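Local coordinates for protein beta-lactamase/D-alanine Carboxypeptidase (Yersinia pestis, PDB 3RJU) that probably acts as a serine hydrolase of the beta-lactamase and penicillin-binding protein family, cleaving beta-lactams or trimming D-alanine from peptidoglycan peptides, at residues 7-12 against 346-351. Residues are numbered along the deposited sequence; the frame is centred on the assembly and turned at random.
Sequences SQIVDQ and VAELVK
Ile9 lies against Glu348 and Leu349 where the N-terminal helix 6-20 passes the last turn of helix 336-349, and its CG2 methyl is the atom that both partners meet. CG2 stands 3.4 Å from Glu348 CG and 3.7 Å from Leu349 CD2, so one branch serves a polar residue's methylene on one hand and an apolar methyl on the other. The Ile9 and Glu348 side chains run at about a right angle, and both CB and CG of Glu348 lie on Ile9 CG2, CB at 3.8 Å. Rotation about the first bond of Glu348 places CG opposite the backbone N (chi1 -173°), and a bend at the second torsion then turns the carboxylate away from Ile9, leaving the methylene CG to make the contact. Glu348 OE1 accepts from Lys351 NZ at 2.8 Å, on its syn side but 28° out of the carboxylate plane, in a salt bridge to the residue three places further on. Glu348 OE2 accepts a hydrogen bond from a water 2.8 Å away, which accepts one from Gln12 NE2 at 3.0 Å; the amide and carboxylate planes are 53° apart, and the water joins them without direct bonding. Deeper in, Leu349 reaches Val30 and Asp32 of strand 25-32, and Val10 packs on Leu28 and Val30 of the same strand, so both helices rest on the central antiparallel sheet of the beta-lactamase fold. The chemistry is thus divided: aliphatic contact joins the two chain ends beside the sheet, while the water and the lysine, on the more exposed side, probably stabilise the negative charge of the carboxylate.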
loop_
_atom_site.group_PDB
_atom_site.type_symbol
_atom_site.label_atom_id
_atom_site.label_comp_id
_atom_site.label_asym_id
_atom_site.label_seq_id
_atom_site.Cartn_x
_atom_site.Cartn_y
_atom_site.Cartn_z
ATOM N N SER A 7 -2.737 23.355 11.275
ATOM C CA SER A 7 -3.951 22.824 11.882
ATOM C C SER A 7 -5.214 23.430 11.209
ATOM O O SER A 7 -6.187 22.724 10.887
ATOM C CB SER A 7 -3.921 23.180 13.368
ATOM O OG SER A 7 -5.072 22.700 14.004
ATOM N N GLN A 8 -5.210 24.743 11.016
ATOM C CA GLN A 8 -6.344 25.406 10.376
ATOM C C GLN A 8 -6.547 24.965 8.908
ATOM O O GLN A 8 -7.690 24.838 8.434
ATOM C CB GLN A 8 -6.229 26.938 10.496
ATOM C CG GLN A 8 -6.437 27.505 11.917
ATOM C CD GLN A 8 -5.222 27.337 12.834
ATOM O OE1 GLN A 8 -4.155 26.895 12.399
ATOM N NE2 GLN A 8 -5.377 27.714 14.102
ATOM N N ILE A 9 -5.456 24.725 8.182
ATOM C CA ILE A 9 -5.583 24.231 6.819
ATOM C C ILE A 9 -6.181 22.819 6.826
ATOM O O ILE A 9 -7.094 22.503 6.041
ATOM C CB ILE A 9 -4.228 24.265 6.090
ATOM C CG1 ILE A 9 -3.777 25.718 5.864
ATOM C CG2 ILE A 9 -4.313 23.494 4.752
ATOM C CD1 ILE A 9 -2.304 25.867 5.431
ATOM N N VAL A 10 -5.699 21.969 7.726
ATOM C CA VAL A 10 -6.272 20.636 7.832
ATOM C C VAL A 10 -7.776 20.721 8.108
ATOM O O VAL A 10 -8.572 19.990 7.504
ATOM C CB VAL A 10 -5.550 19.780 8.896
ATOM C CG1 VAL A 10 -6.285 18.454 9.124
ATOM C CG2 VAL A 10 -4.098 19.506 8.459
ATOM N N ASP A 11 -8.154 21.629 9.006
ATOM C CA ASP A 11 -9.567 21.814 9.339
ATOM C C ASP A 11 -10.429 22.324 8.186
ATOM O O ASP A 11 -11.644 22.163 8.210
ATOM C CB ASP A 11 -9.715 22.763 10.524
ATOM C CG ASP A 11 -9.270 22.140 11.821
ATOM O OD1 ASP A 11 -9.207 20.891 11.903
ATOM O OD2 ASP A 11 -8.996 22.913 12.762
ATOM N N GLN A 12 -9.817 22.975 7.205
ATOM C CA GLN A 12 -10.546 23.377 6.005
ATOM C C GLN A 12 -11.035 22.175 5.191
ATOM O O GLN A 12 -11.987 22.297 4.415
ATOM C CB GLN A 12 -9.672 24.265 5.115
ATOM C CG GLN A 12 -9.325 25.622 5.689
ATOM C CD GLN A 12 -8.231 26.296 4.862
ATOM O OE1 GLN A 12 -7.960 25.887 3.733
ATOM N NE2 GLN A 12 -7.590 27.302 5.426
ATOM N N VAL A 346 -3.407 18.477 0.313
ATOM C CA VAL A 346 -1.965 18.511 0.071
ATOM C C VAL A 346 -1.605 19.776 -0.729
ATOM O O VAL A 346 -0.603 20.444 -0.448
ATOM C CB VAL A 346 -1.484 17.231 -0.654
ATOM C CG1 VAL A 346 -0.066 17.399 -1.171
ATOM C CG2 VAL A 346 -1.558 16.035 0.293
ATOM N N ALA A 347 -2.450 20.125 -1.690
ATOM C CA ALA A 347 -2.204 21.308 -2.520
ATOM C C ALA A 347 -2.209 22.585 -1.670
ATOM O O ALA A 347 -1.406 23.500 -1.899
ATOM C CB ALA A 347 -3.238 21.414 -3.639
ATOM N N GLU A 348 -3.106 22.652 -0.685
ATOM C CA GLU A 348 -3.117 23.812 0.199
ATOM C C GLU A 348 -1.892 23.806 1.130
ATOM O O GLU A 348 -1.294 24.852 1.387
ATOM C CB GLU A 348 -4.423 23.888 0.997
ATOM C CG GLU A 348 -4.563 25.189 1.835
ATOM C CD GLU A 348 -4.610 26.465 0.990
ATOM O OE1 GLU A 348 -5.071 26.400 -0.170
ATOM O OE2 GLU A 348 -4.191 27.538 1.499
ATOM N N LEU A 349 -1.510 22.624 1.617
ATOM C CA LEU A 349 -0.376 22.524 2.522
ATOM C C LEU A 349 0.946 22.929 1.872
ATOM O O LEU A 349 1.823 23.463 2.551
ATOM C CB LEU A 349 -0.271 21.130 3.149
ATOM C CG LEU A 349 -1.367 20.715 4.126
ATOM C CD1 LEU A 349 -1.283 19.216 4.393
ATOM C CD2 LEU A 349 -1.312 21.505 5.448
ATOM N N VAL A 350 1.104 22.690 0.572
ATOM C CA VAL A 350 2.391 23.020 -0.049
ATOM C C VAL A 350 2.601 24.511 -0.331
ATOM O O VAL A 350 3.718 24.921 -0.635
ATOM C CB VAL A 350 2.664 22.214 -1.359
ATOM C CG1 VAL A 350 2.719 20.697 -1.083
ATOM C CG2 VAL A 350 1.659 22.576 -2.437
ATOM N N LYS A 351 1.547 25.318 -0.236
ATOM C CA LYS A 351 1.638 26.754 -0.551
ATOM C C LYS A 351 2.548 27.506 0.406
ATOM O O LYS A 351 2.603 27.145 1.579
ATOM C CB LYS A 351 0.239 27.398 -0.534
ATOM C CG LYS A 351 -0.677 26.898 -1.636
ATOM C CD LYS A 351 -2.041 27.549 -1.537
ATOM C CE LYS A 351 -2.941 27.086 -2.675
ATOM N NZ LYS A 351 -4.353 27.584 -2.554
HETATM O O HOH W 1 -5.594 28.683 3.686
#